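Local coordinates for major capsid protein (Faustovirus, PDB 5J7O), which builds the icosahedral protein shell of a large double-stranded DNA virus, three copies of its double jelly-roll chain forming the trimeric capsomer, at the interface of chains A and B. Sequence-based numbering; all coordinates share one arbitrary frame. Chains: chain A/B, major capsid protein.

Contact 1: the interface of chains A and B. Residues chain A 363-364, 489, 491, 501-502, 504; chain B 489-493, 497.
A lysine and an aspartate meeting tip to tip organise this contact, in which the start of strand 503-521 of chain A faces the loop after strand 473-490 of chain B. The chain of A:Lys504 bends once, at chi2 (-49°), and then runs extended, so that its ammonium NZ arrives in front of the carboxylate of B:Asp493. A:Lys504 NZ lies 3.1 Å from OD1 of B:Asp493, a salt bridge that uses the syn lone pair of OD1; the approach to OD2 is weaker. Two backbone carbonyls of its own chain hold the same nitrogen in place: A:Thr501 O accepts from A:Lys504 NZ at 2.6 Å, in the carbonyl plane, whereas A:Leu364 O, 3.0 Å from A:Lys504 NZ, receives it from above its own carbonyl plane. A:Leu364 O also binds a water (2.8 Å to its oxygen) that reaches B:Ser490 N, so one carbonyl serves both the lysine and the partner's backbone. Apolar groups cross obliquely around the ion pair. CD2 of A:Leu363 rests 3.5 Å from CB of B:Asp493, and the aliphatic part of A:Lys504 lies against CG1 of B:Val489. A:Ile491, its CG1 in the crowded position between backbone N and carbonyl carbon (chi1 72°), sets CD1 beside the carboxylate, 3.6 Å from B:Asp493 OD2. This partly apolar surround would be expected to strengthen the charge pairing. The site joins neighbouring subunits of the capsid protein trimer at one end of the molecule.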
ATOM      1  N   LEU A 363      35.573 -19.415 -41.173  1.00 44.04           N
ATOM      2  CA  LEU A 363      36.269 -18.675 -40.121  1.00 43.27           C
ATOM      3  C   LEU A 363      35.288 -17.857 -39.287  1.00 41.67           C
ATOM      4  O   LEU A 363      35.164 -16.644 -39.477  1.00 38.83           O
ATOM      5  CB  LEU A 363      37.354 -17.769 -40.716  1.00 43.35           C
ATOM      6  CG  LEU A 363      38.682 -17.577 -39.975  1.00 45.40           C
ATOM      7  CD1 LEU A 363      38.484 -16.915 -38.618  1.00 43.86           C
ATOM      8  CD2 LEU A 363      39.415 -18.898 -39.834  1.00 47.19           C
ATOM      9  N   LEU A 364      34.602 -18.509 -38.349  1.00 41.61           N
ATOM     10  CA  LEU A 364      33.613 -17.855 -37.500  1.00 38.79           C
ATOM     11  C   LEU A 364      34.269 -17.392 -36.204  1.00 38.15           C
ATOM     12  O   LEU A 364      34.764 -18.215 -35.426  1.00 39.19           O
ATOM     13  CB  LEU A 364      32.454 -18.804 -37.195  1.00 36.16           C
ATOM     14  CG  LEU A 364      31.439 -18.304 -36.165  1.00 33.54           C
ATOM     15  CD1 LEU A 364      30.612 -17.161 -36.732  1.00 33.25           C
ATOM     16  CD2 LEU A 364      30.545 -19.438 -35.681  1.00 32.68           C
ATOM     17  N   VAL A 489      35.827 -19.844 -26.137  1.00 39.66           N
ATOM     18  CA  VAL A 489      36.307 -21.215 -26.302  1.00 40.20           C
ATOM     19  C   VAL A 489      37.540 -21.213 -27.193  1.00 42.85           C
ATOM     20  O   VAL A 489      37.541 -20.595 -28.262  1.00 43.18           O
ATOM     21  CB  VAL A 489      35.221 -22.137 -26.898  1.00 39.96           C
ATOM     22  CG1 VAL A 489      35.836 -23.434 -27.404  1.00 39.15           C
ATOM     23  CG2 VAL A 489      34.142 -22.435 -25.868  1.00 41.44           C
ATOM     24  N   ILE A 491      39.673 -23.427 -29.674  1.00 44.21           N
ATOM     25  CA  ILE A 491      39.434 -24.584 -30.527  1.00 45.11           C
ATOM     26  C   ILE A 491      40.734 -25.196 -31.033  1.00 48.97           C
ATOM     27  O   ILE A 491      40.702 -26.115 -31.859  1.00 51.82           O
ATOM     28  CB  ILE A 491      38.501 -24.238 -31.698  1.00 41.19           C
ATOM     29  CG1 ILE A 491      39.226 -23.367 -32.726  1.00 39.35           C
ATOM     30  CG2 ILE A 491      37.248 -23.536 -31.190  1.00 39.74           C
ATOM     31  CD1 ILE A 491      38.534 -23.317 -34.071  1.00 38.12           C
ATOM     32  N   THR A 501      42.353 -15.832 -33.519  1.00 45.55           N
ATOM     33  CA  THR A 501      41.037 -16.138 -34.064  1.00 44.19           C
ATOM     34  C   THR A 501      40.559 -17.535 -33.696  1.00 44.39           C
ATOM     35  O   THR A 501      39.391 -17.856 -33.945  1.00 43.23           O
ATOM     36  CB  THR A 501      41.038 -15.980 -35.589  1.00 45.40           C
ATOM     37  OG1 THR A 501      42.181 -16.643 -36.142  1.00 47.18           O
ATOM     38  CG2 THR A 501      41.066 -14.507 -35.974  1.00 44.08           C
ATOM     39  N   THR A 502      41.424 -18.370 -33.121  1.00 45.37           N
ATOM     40  CA  THR A 502      41.004 -19.643 -32.552  1.00 46.01           C
ATOM     41  C   THR A 502      40.336 -19.477 -31.194  1.00 46.49           C
ATOM     42  O   THR A 502      39.864 -20.468 -30.625  1.00 46.53           O
ATOM     43  CB  THR A 502      42.202 -20.590 -32.426  1.00 46.41           C
ATOM     44  OG1 THR A 502      43.213 -19.981 -31.612  1.00 47.99           O
ATOM     45  CG2 THR A 502      42.784 -20.901 -33.796  1.00 44.62           C
ATOM     46  N   LYS A 504      37.257 -18.253 -29.733  1.00 44.13           N
ATOM     47  CA  LYS A 504      35.941 -17.913 -30.258  1.00 43.17           C
ATOM     48  C   LYS A 504      35.127 -17.112 -29.253  1.00 43.54           C
ATOM     49  O   LYS A 504      35.302 -17.236 -28.038  1.00 42.99           O
ATOM     50  CB  LYS A 504      35.182 -19.182 -30.642  1.00 41.42           C
ATOM     51  CG  LYS A 504      35.928 -20.047 -31.635  1.00 40.88           C
ATOM     52  CD  LYS A 504      36.419 -19.209 -32.798  1.00 38.89           C
ATOM     53  CE  LYS A 504      37.064 -20.063 -33.868  1.00 38.18           C
ATOM     54  NZ  LYS A 504      37.508 -19.241 -35.025  1.00 37.87           N
TER
ATOM     55  N   VAL B 489      29.692 -22.338 -31.132  1.00 41.13           N
ATOM     56  CA  VAL B 489      31.101 -22.203 -31.489  1.00 42.40           C
ATOM     57  C   VAL B 489      31.421 -23.184 -32.610  1.00 43.99           C
ATOM     58  O   VAL B 489      30.967 -24.334 -32.594  1.00 44.82           O
ATOM     59  CB  VAL B 489      32.023 -22.445 -30.271  1.00 42.51           C
ATOM     60  CG1 VAL B 489      33.472 -22.606 -30.711  1.00 44.65           C
ATOM     61  CG2 VAL B 489      31.906 -21.306 -29.266  1.00 41.12           C
ATOM     62  N   SER B 490      32.196 -22.723 -33.591  1.00 44.38           N
ATOM     63  CA  SER B 490      32.717 -23.579 -34.649  1.00 45.63           C
ATOM     64  C   SER B 490      34.092 -24.101 -34.251  1.00 45.24           C
ATOM     65  O   SER B 490      34.982 -23.318 -33.904  1.00 44.17           O
ATOM     66  CB  SER B 490      32.804 -22.813 -35.969  1.00 45.55           C
ATOM     67  OG  SER B 490      33.735 -23.420 -36.848  1.00 47.99           O
ATOM     68  N   ILE B 491      34.263 -25.423 -34.301  1.00 46.76           N
ATOM     69  CA  ILE B 491      35.516 -26.057 -33.908  1.00 48.12           C
ATOM     70  C   ILE B 491      36.376 -26.423 -35.113  1.00 52.10           C
ATOM     71  O   ILE B 491      37.414 -27.071 -34.954  1.00 54.52           O
ATOM     72  CB  ILE B 491      35.265 -27.295 -33.033  1.00 45.05           C
ATOM     73  CG1 ILE B 491      34.517 -28.364 -33.830  1.00 44.10           C
ATOM     74  CG2 ILE B 491      34.501 -26.913 -31.773  1.00 42.22           C
ATOM     75  CD1 ILE B 491      34.765 -29.773 -33.339  1.00 44.23           C
ATOM     76  N   ASP B 492      35.967 -26.028 -36.317  1.00 53.62           N
ATOM     77  CA  ASP B 492      36.729 -26.305 -37.531  1.00 54.66           C
ATOM     78  C   ASP B 492      36.635 -25.073 -38.419  1.00 53.67           C
ATOM     79  O   ASP B 492      35.551 -24.739 -38.908  1.00 50.71           O
ATOM     80  CB  ASP B 492      36.198 -27.547 -38.251  1.00 55.95           C
ATOM     81  CG  ASP B 492      37.157 -28.070 -39.306  1.00 56.97           C
ATOM     82  OD1 ASP B 492      38.075 -27.326 -39.709  1.00 56.98           O
ATOM     83  OD2 ASP B 492      36.988 -29.231 -39.735  1.00 58.15           O
ATOM     84  N   ASP B 493      37.764 -24.400 -38.625  1.00 54.12           N
ATOM     85  CA  ASP B 493      37.792 -23.135 -39.346  1.00 55.44           C
ATOM     86  C   ASP B 493      37.896 -23.298 -40.857  1.00 54.27           C
ATOM     87  O   ASP B 493      37.981 -22.289 -41.566  1.00 54.90           O
ATOM     88  CB  ASP B 493      38.951 -22.271 -38.841  1.00 57.74           C
ATOM     89  CG  ASP B 493      38.599 -21.509 -37.576  1.00 58.84           C
ATOM     90  OD1 ASP B 493      37.404 -21.201 -37.383  1.00 59.85           O
ATOM     91  OD2 ASP B 493      39.515 -21.215 -36.780  1.00 58.78           O
ATOM     92  N   PRO B 497      30.216 -22.914 -40.751  1.00 45.59           N
ATOM     93  CA  PRO B 497      29.446 -23.379 -39.584  1.00 45.36           C
ATOM     94  C   PRO B 497      28.023 -23.794 -39.917  1.00 45.87           C
ATOM     95  O   PRO B 497      27.541 -24.804 -39.390  1.00 45.56           O
ATOM     96  CB  PRO B 497      29.475 -22.164 -38.643  1.00 43.87           C
ATOM     97  CG  PRO B 497      30.644 -21.348 -39.097  1.00 44.03           C
ATOM     98  CD  PRO B 497      30.715 -21.541 -40.577  1.00 44.62           C
TER
HETATM   99  O   HOH W   1      33.420 -20.017 -33.715  1.00 33.93           O

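Contact 2: the interface of chains A and B. Residues chain A 29, 45-48, 51; chain B 404-405, 408, 411-412.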
ATOM      1  N   ILE A  29     -18.685  25.618  40.935  1.00 50.54           N
ATOM      2  CA  ILE A  29     -18.886  24.539  41.901  1.00 48.72           C
ATOM      3  C   ILE A  29     -19.259  25.111  43.263  1.00 50.30           C
ATOM      4  O   ILE A  29     -20.194  24.636  43.920  1.00 51.44           O
ATOM      5  CB  ILE A  29     -17.628  23.655  41.985  1.00 46.16           C
ATOM      6  CG1 ILE A  29     -17.363  22.973  40.642  1.00 44.27           C
ATOM      7  CG2 ILE A  29     -17.778  22.619  43.089  1.00 46.78           C
ATOM      8  CD1 ILE A  29     -16.093  22.151  40.617  1.00 43.71           C
ATOM      9  N   THR A  45     -23.380  18.261  46.503  1.00 61.80           N
ATOM     10  CA  THR A  45     -22.365  18.132  45.467  1.00 60.07           C
ATOM     11  C   THR A  45     -23.007  18.245  44.086  1.00 58.00           C
ATOM     12  O   THR A  45     -24.077  17.676  43.847  1.00 57.47           O
ATOM     13  CB  THR A  45     -21.624  16.803  45.598  1.00 60.07           C
ATOM     14  OG1 THR A  45     -22.559  15.720  45.517  1.00 61.30           O
ATOM     15  CG2 THR A  45     -20.889  16.735  46.928  1.00 60.55           C
ATOM     16  N   PRO A  46     -22.381  18.969  43.160  1.00 56.37           N
ATOM     17  CA  PRO A  46     -23.031  19.267  41.879  1.00 55.43           C
ATOM     18  C   PRO A  46     -23.255  18.018  41.041  1.00 54.95           C
ATOM     19  O   PRO A  46     -22.698  16.945  41.283  1.00 55.61           O
ATOM     20  CB  PRO A  46     -22.048  20.222  41.192  1.00 55.29           C
ATOM     21  CG  PRO A  46     -21.187  20.755  42.292  1.00 56.35           C
ATOM     22  CD  PRO A  46     -21.080  19.645  43.289  1.00 56.54           C
ATOM     23  N   THR A  47     -24.103  18.184  40.032  1.00 53.72           N
ATOM     24  CA  THR A  47     -24.361  17.161  39.033  1.00 53.19           C
ATOM     25  C   THR A  47     -23.372  17.314  37.882  1.00 52.75           C
ATOM     26  O   THR A  47     -22.919  18.421  37.576  1.00 52.85           O
ATOM     27  CB  THR A  47     -25.803  17.268  38.519  1.00 52.64           C
ATOM     28  OG1 THR A  47     -26.716  17.088  39.610  1.00 56.05           O
ATOM     29  CG2 THR A  47     -26.100  16.225  37.448  1.00 51.26           C
ATOM     30  N   LEU A  48     -23.015  16.184  37.264  1.00 52.64           N
ATOM     31  CA  LEU A  48     -22.171  16.230  36.074  1.00 53.26           C
ATOM     32  C   LEU A  48     -22.773  17.119  34.994  1.00 55.25           C
ATOM     33  O   LEU A  48     -22.036  17.767  34.243  1.00 55.09           O
ATOM     34  CB  LEU A  48     -21.943  14.819  35.535  1.00 51.75           C
ATOM     35  CG  LEU A  48     -21.094  13.900  36.416  1.00 51.82           C
ATOM     36  CD1 LEU A  48     -20.902  12.543  35.756  1.00 52.85           C
ATOM     37  CD2 LEU A  48     -19.752  14.549  36.719  1.00 51.21           C
ATOM     38  N   ILE A  51     -21.843  20.722  35.749  1.00 54.41           N
ATOM     39  CA  ILE A  51     -20.476  20.991  35.318  1.00 52.10           C
ATOM     40  C   ILE A  51     -20.417  21.144  33.804  1.00 51.43           C
ATOM     41  O   ILE A  51     -19.741  22.037  33.281  1.00 51.35           O
ATOM     42  CB  ILE A  51     -19.530  19.879  35.809  1.00 49.87           C
ATOM     43  CG1 ILE A  51     -19.573  19.776  37.333  1.00 52.53           C
ATOM     44  CG2 ILE A  51     -18.111  20.140  35.335  1.00 46.41           C
ATOM     45  CD1 ILE A  51     -19.159  21.045  38.037  1.00 54.13           C
TER
ATOM     46  N   GLU B 404     -11.483  19.162  42.766  1.00 52.47           N
ATOM     47  CA  GLU B 404     -12.910  19.461  42.799  1.00 51.38           C
ATOM     48  C   GLU B 404     -13.683  18.571  41.833  1.00 50.84           C
ATOM     49  O   GLU B 404     -14.725  18.008  42.190  1.00 50.86           O
ATOM     50  CB  GLU B 404     -13.150  20.937  42.478  1.00 51.46           C
ATOM     51  CG  GLU B 404     -12.545  21.910  43.480  1.00 54.57           C
ATOM     52  CD  GLU B 404     -11.078  22.195  43.217  1.00 58.44           C
ATOM     53  OE1 GLU B 404     -10.507  23.062  43.911  1.00 60.87           O
ATOM     54  OE2 GLU B 404     -10.496  21.557  42.315  1.00 59.82           O
ATOM     55  N   ILE B 405     -13.187  18.433  40.602  1.00 50.33           N
ATOM     56  CA  ILE B 405     -13.873  17.599  39.621  1.00 49.27           C
ATOM     57  C   ILE B 405     -13.700  16.120  39.949  1.00 51.70           C
ATOM     58  O   ILE B 405     -14.579  15.303  39.647  1.00 52.76           O
ATOM     59  CB  ILE B 405     -13.373  17.939  38.203  1.00 45.54           C
ATOM     60  CG1 ILE B 405     -13.755  19.374  37.844  1.00 45.60           C
ATOM     61  CG2 ILE B 405     -13.949  16.982  37.174  1.00 42.41           C
ATOM     62  CD1 ILE B 405     -15.251  19.602  37.772  1.00 45.28           C
ATOM     63  N   ILE B 408     -16.333  15.119  42.517  1.00 51.84           N
ATOM     64  CA  ILE B 408     -17.661  15.197  41.913  1.00 49.07           C
ATOM     65  C   ILE B 408     -17.893  14.012  40.983  1.00 46.99           C
ATOM     66  O   ILE B 408     -18.951  13.373  41.015  1.00 45.40           O
ATOM     67  CB  ILE B 408     -17.839  16.536  41.176  1.00 48.15           C
ATOM     68  CG1 ILE B 408     -17.913  17.692  42.177  1.00 49.31           C
ATOM     69  CG2 ILE B 408     -19.084  16.505  40.300  1.00 46.35           C
ATOM     70  CD1 ILE B 408     -17.957  19.054  41.524  1.00 49.33           C
ATOM     71  N   LYS B 411     -18.300  10.655  42.755  1.00 47.90           N
ATOM     72  CA  LYS B 411     -19.564  10.600  43.479  1.00 49.19           C
ATOM     73  C   LYS B 411     -20.789  10.598  42.571  1.00 49.26           C
ATOM     74  O   LYS B 411     -21.904  10.413  43.070  1.00 51.21           O
ATOM     75  CB  LYS B 411     -19.673  11.782  44.451  1.00 51.18           C
ATOM     76  CG  LYS B 411     -18.755  11.700  45.661  1.00 53.33           C
ATOM     77  CD  LYS B 411     -18.763  13.008  46.440  1.00 55.71           C
ATOM     78  CE  LYS B 411     -17.706  13.015  47.534  1.00 57.30           C
ATOM     79  NZ  LYS B 411     -17.614  14.338  48.211  1.00 58.54           N
ATOM     80  N   ARG B 412     -20.623  10.792  41.261  1.00 47.22           N
ATOM     81  CA  ARG B 412     -21.766  10.966  40.372  1.00 45.94           C
ATOM     82  C   ARG B 412     -21.760  10.095  39.123  1.00 45.22           C
ATOM     83  O   ARG B 412     -22.837   9.876  38.555  1.00 44.03           O
ATOM     84  CB  ARG B 412     -21.883  12.436  39.937  1.00 46.24           C
ATOM     85  CG  ARG B 412     -22.343  13.373  41.042  1.00 46.40           C
ATOM     86  CD  ARG B 412     -23.778  13.822  40.825  1.00 44.91           C
ATOM     87  NE  ARG B 412     -24.325  14.496  42.000  1.00 43.83           N
ATOM     88  CZ  ARG B 412     -25.197  13.943  42.839  1.00 45.02           C
ATOM     89  NH1 ARG B 412     -25.631  12.707  42.629  1.00 46.37           N
ATOM     90  NH2 ARG B 412     -25.641  14.629  43.883  1.00 44.88           N
TER
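Helix 403-412 of chain B lies against a surface of chain A made from helix 22-38, the short helix 48-52 and the loop leading into the latter, a helix-packing contact with an arginine at its end. B:Ile408 is the central apolar residue. With CG1 anti to the carbonyl carbon and an extended chi2 (175°), B:Ile408 CD1 is carried to the ring of A:Pro46, which the side chain meets at about a right angle, 3.6 Å from CD of A:Pro46. The same methyl, B:Ile408 CD1, meets A:Ile29 tip to tip, 3.7 Å from CD1 of A:Ile29, while that isoleucine also crosses B:Glu404 squarely, its CD1 3.7 Å from CB of B:Glu404. One turn away on the helix, B:Ile405 slides antiparallel past A:Ile51, CD1 lying 3.8 Å from CG2 of A:Ile51. At the helix end the chain of B:Arg412 turns at chi2 (-107°); its CB passes A:Leu48 in the opposite direction, and the guanidinium is presented edge-on to the backbone of A:Thr45 and A:Pro46. B:Arg412 NH2 makes a weak hydrogen bond with A:Thr45 O, 3.4 Å away. The firmer bond runs from B:Arg412 NE to A:Pro46 O at 3.0 Å, with the oxygen in the guanidinium plane but the nitrogen 50° out of the carbonyl plane.

Contact 3: the interface of chains A and B. Residues chain A 19-21, 25, 51, 54-57; chain B 64-67, 405.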
ATOM      1  N   ILE A  19      -8.574  28.456  27.981  1.00 45.68           N
ATOM      2  CA  ILE A  19      -8.596  27.094  27.457  1.00 43.52           C
ATOM      3  C   ILE A  19      -9.302  26.169  28.442  1.00 42.03           C
ATOM      4  O   ILE A  19      -9.996  25.229  28.037  1.00 41.87           O
ATOM      5  CB  ILE A  19      -7.171  26.597  27.153  1.00 40.85           C
ATOM      6  CG1 ILE A  19      -6.513  27.485  26.097  1.00 39.03           C
ATOM      7  CG2 ILE A  19      -7.191  25.160  26.665  1.00 29.09           C
ATOM      8  CD1 ILE A  19      -5.094  27.081  25.763  1.00 38.32           C
ATOM      9  N   MET A  20      -9.141  26.429  29.736  1.00 42.46           N
ATOM     10  CA  MET A  20      -9.708  25.567  30.763  1.00 43.95           C
ATOM     11  C   MET A  20     -10.644  26.276  31.729  1.00 45.43           C
ATOM     12  O   MET A  20     -11.537  25.624  32.274  1.00 46.67           O
ATOM     13  CB  MET A  20      -8.589  24.883  31.561  1.00 43.07           C
ATOM     14  CG  MET A  20      -7.785  23.891  30.739  1.00 42.98           C
ATOM     15  SD  MET A  20      -6.275  23.349  31.554  1.00 43.87           S
ATOM     16  CE  MET A  20      -5.474  24.926  31.837  1.00 43.78           C
ATOM     17  N   ALA A  21     -10.468  27.580  31.953  1.00 44.83           N
ATOM     18  CA  ALA A  21     -11.351  28.371  32.814  1.00 46.78           C
ATOM     19  C   ALA A  21     -11.568  27.689  34.163  1.00 48.81           C
ATOM     20  O   ALA A  21     -12.697  27.511  34.628  1.00 50.06           O
ATOM     21  CB  ALA A  21     -12.684  28.649  32.118  1.00 47.00           C
ATOM     22  N   LEU A  25     -14.642  27.478  36.748  1.00 50.17           N
ATOM     23  CA  LEU A  25     -15.233  26.186  37.085  1.00 48.50           C
ATOM     24  C   LEU A  25     -15.354  26.004  38.593  1.00 49.44           C
ATOM     25  O   LEU A  25     -16.391  25.546  39.088  1.00 49.65           O
ATOM     26  CB  LEU A  25     -14.402  25.059  36.473  1.00 45.71           C
ATOM     27  CG  LEU A  25     -14.805  23.625  36.819  1.00 43.44           C
ATOM     28  CD1 LEU A  25     -16.204  23.314  36.311  1.00 42.21           C
ATOM     29  CD2 LEU A  25     -13.793  22.644  36.252  1.00 42.02           C
ATOM     30  N   ILE A  51     -21.843  20.722  35.749  1.00 54.41           N
ATOM     31  CA  ILE A  51     -20.476  20.991  35.318  1.00 52.10           C
ATOM     32  C   ILE A  51     -20.417  21.144  33.804  1.00 51.43           C
ATOM     33  O   ILE A  51     -19.741  22.037  33.281  1.00 51.35           O
ATOM     34  CB  ILE A  51     -19.530  19.879  35.809  1.00 49.87           C
ATOM     35  CG1 ILE A  51     -19.573  19.776  37.333  1.00 52.53           C
ATOM     36  CG2 ILE A  51     -18.111  20.140  35.335  1.00 46.41           C
ATOM     37  CD1 ILE A  51     -19.159  21.045  38.037  1.00 54.13           C
ATOM     38  N   THR A  54     -20.876  24.404  31.155  1.00 52.89           N
ATOM     39  CA  THR A  54     -19.796  25.292  30.740  1.00 51.18           C
ATOM     40  C   THR A  54     -18.537  24.552  30.323  1.00 50.05           C
ATOM     41  O   THR A  54     -17.895  24.944  29.346  1.00 50.83           O
ATOM     42  CB  THR A  54     -19.444  26.279  31.865  1.00 51.19           C
ATOM     43  OG1 THR A  54     -18.917  25.562  32.989  1.00 51.72           O
ATOM     44  CG2 THR A  54     -20.673  27.065  32.296  1.00 51.02           C
ATOM     45  N   HIS A  55     -18.167  23.489  31.030  1.00 47.85           N
ATOM     46  CA  HIS A  55     -16.922  22.777  30.789  1.00 45.26           C
ATOM     47  C   HIS A  55     -17.190  21.365  30.282  1.00 46.19           C
ATOM     48  O   HIS A  55     -18.212  20.758  30.602  1.00 47.50           O
ATOM     49  CB  HIS A  55     -16.074  22.712  32.062  1.00 43.10           C
ATOM     50  CG  HIS A  55     -15.494  24.030  32.467  1.00 40.69           C
ATOM     51  ND1 HIS A  55     -16.270  25.096  32.867  1.00 39.50           N
ATOM     52  CD2 HIS A  55     -14.211  24.455  32.531  1.00 39.99           C
ATOM     53  CE1 HIS A  55     -15.490  26.120  33.162  1.00 39.45           C
ATOM     54  NE2 HIS A  55     -14.235  25.758  32.967  1.00 39.49           N
ATOM     55  N   ILE A  56     -16.253  20.842  29.493  1.00 45.49           N
ATOM     56  CA  ILE A  56     -16.352  19.488  28.958  1.00 46.69           C
ATOM     57  C   ILE A  56     -15.494  18.561  29.809  1.00 47.02           C
ATOM     58  O   ILE A  56     -14.418  18.947  30.287  1.00 47.33           O
ATOM     59  CB  ILE A  56     -15.947  19.436  27.470  1.00 49.01           C
ATOM     60  CG1 ILE A  56     -16.162  18.034  26.895  1.00 49.47           C
ATOM     61  CG2 ILE A  56     -14.508  19.861  27.270  1.00 49.85           C
ATOM     62  CD1 ILE A  56     -15.927  17.946  25.402  1.00 49.46           C
ATOM     63  N   LEU A  57     -15.985  17.342  30.023  1.00 46.44           N
ATOM     64  CA  LEU A  57     -15.312  16.341  30.843  1.00 45.35           C
ATOM     65  C   LEU A  57     -14.583  15.380  29.911  1.00 44.96           C
ATOM     66  O   LEU A  57     -15.216  14.561  29.236  1.00 44.54           O
ATOM     67  CB  LEU A  57     -16.314  15.597  31.725  1.00 45.53           C
ATOM     68  CG  LEU A  57     -16.816  16.221  33.034  1.00 46.42           C
ATOM     69  CD1 LEU A  57     -15.728  16.190  34.093  1.00 46.75           C
ATOM     70  CD2 LEU A  57     -17.333  17.641  32.842  1.00 47.24           C
TER
ATOM     71  N   LYS B  64     -15.566  24.343  23.962  1.00 43.12           N
ATOM     72  CA  LYS B  64     -15.826  24.390  25.388  1.00 42.40           C
ATOM     73  C   LYS B  64     -14.536  24.173  26.167  1.00 42.08           C
ATOM     74  O   LYS B  64     -13.696  23.361  25.760  1.00 40.93           O
ATOM     75  CB  LYS B  64     -16.852  23.326  25.801  1.00 42.31           C
ATOM     76  CG  LYS B  64     -18.278  23.647  25.388  1.00 42.75           C
ATOM     77  CD  LYS B  64     -19.114  22.384  25.259  1.00 44.22           C
ATOM     78  CE  LYS B  64     -19.036  21.527  26.512  1.00 46.90           C
ATOM     79  NZ  LYS B  64     -19.565  22.237  27.710  1.00 49.02           N
ATOM     80  N   PRO B  65     -14.339  24.887  27.273  1.00 42.54           N
ATOM     81  CA  PRO B  65     -13.173  24.613  28.116  1.00 41.46           C
ATOM     82  C   PRO B  65     -13.294  23.236  28.742  1.00 41.96           C
ATOM     83  O   PRO B  65     -14.391  22.786  29.078  1.00 44.35           O
ATOM     84  CB  PRO B  65     -13.231  25.722  29.173  1.00 43.00           C
ATOM     85  CG  PRO B  65     -14.681  26.070  29.256  1.00 42.41           C
ATOM     86  CD  PRO B  65     -15.210  25.924  27.854  1.00 43.13           C
ATOM     87  N   PHE B  66     -12.166  22.553  28.881  1.00 40.29           N
ATOM     88  CA  PHE B  66     -12.165  21.230  29.486  1.00 41.03           C
ATOM     89  C   PHE B  66     -11.732  21.321  30.941  1.00 40.24           C
ATOM     90  O   PHE B  66     -10.857  22.118  31.290  1.00 38.25           O
ATOM     91  CB  PHE B  66     -11.267  20.253  28.717  1.00 43.26           C
ATOM     92  CG  PHE B  66      -9.816  20.646  28.664  1.00 44.25           C
ATOM     93  CD1 PHE B  66      -9.364  21.556  27.723  1.00 44.83           C
ATOM     94  CD2 PHE B  66      -8.896  20.066  29.523  1.00 43.93           C
ATOM     95  CE1 PHE B  66      -8.029  21.903  27.660  1.00 44.27           C
ATOM     96  CE2 PHE B  66      -7.558  20.411  29.464  1.00 43.53           C
ATOM     97  CZ  PHE B  66      -7.125  21.329  28.530  1.00 43.69           C
ATOM     98  N   ALA B  67     -12.386  20.528  31.788  1.00 40.45           N
ATOM     99  CA  ALA B  67     -11.944  20.374  33.165  1.00 42.01           C
ATOM    100  C   ALA B  67     -10.471  20.006  33.179  1.00 42.38           C
ATOM    101  O   ALA B  67     -10.068  19.013  32.565  1.00 41.56           O
ATOM    102  CB  ALA B  67     -12.777  19.305  33.873  1.00 32.58           C
ATOM    103  N   ILE B 405     -13.187  18.433  40.602  1.00 50.33           N
ATOM    104  CA  ILE B 405     -13.873  17.599  39.621  1.00 49.27           C
ATOM    105  C   ILE B 405     -13.700  16.120  39.949  1.00 51.70           C
ATOM    106  O   ILE B 405     -14.579  15.303  39.647  1.00 52.76           O
ATOM    107  CB  ILE B 405     -13.373  17.939  38.203  1.00 45.54           C
ATOM    108  CG1 ILE B 405     -13.755  19.374  37.844  1.00 45.60           C
ATOM    109  CG2 ILE B 405     -13.949  16.982  37.174  1.00 42.41           C
ATOM    110  CD1 ILE B 405     -15.251  19.602  37.772  1.00 45.28           C
TER
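The imidazole of A:His55 is packed on both faces: CB of A:Leu25 lies towards the rim on one, and CG of B:Pro65 sits over the centre of the other, 3.7 Å from the ring centroid in CH-pi contact, the side chains crossing at about a right angle. Bonds at the edge fix the rotation of the imidazole. NE2 of A:His55 donates to A:Met20 O at 2.8 Å, on a carbonyl lone pair, and also to A:Ala21 O from above that carbonyl's plane; ND1 is hydrogen-bonded to A:Thr54 OG1 at 2.7 Å. The phenyl ring of B:Phe66, placed by the crowded chi1 of 61°, carries CG of A:Met20 over one face, 3.7 Å from its centroid, with A:Ile19 CG2 3.5 Å from CE1 of B:Phe66. Beside the rings the backbones pair as a parallel beta bridge of A:Ile56 with B:Phe66. A:Ile56 N donates to B:Pro65 O at 2.7 Å, and B:Ala67 N returns a bond to A:Ile56 O at 3.0 Å, nearly along the C=O axis. Further along, B:Ile405 places CG1 against A:Leu25 CD2 and meets A:Leu57 tip to tip. Main-chain pairing thus sets the register of the two segments, and the packed rings support it, joining the N-terminal region of one capsid subunit to its neighbour.

Contact 1 stands far from the others, about 101 Å from contact 2 and 94 Å from contact 3 between the centres of their C-alpha atoms, so the two subunits are joined at opposite ends of an elongated pair. Contacts 2 and 3 lie about 12 Å apart and share A:Ile51 and B:Ile405; helices 22-38 and 48-52 of chain A and helix 403-412 of chain B contribute to both, making them adjoining zones of one larger surface. Because the assembly holds three copies, such widely separated attachments would be expected to resist tilting of neighbouring subunits within the capsomer.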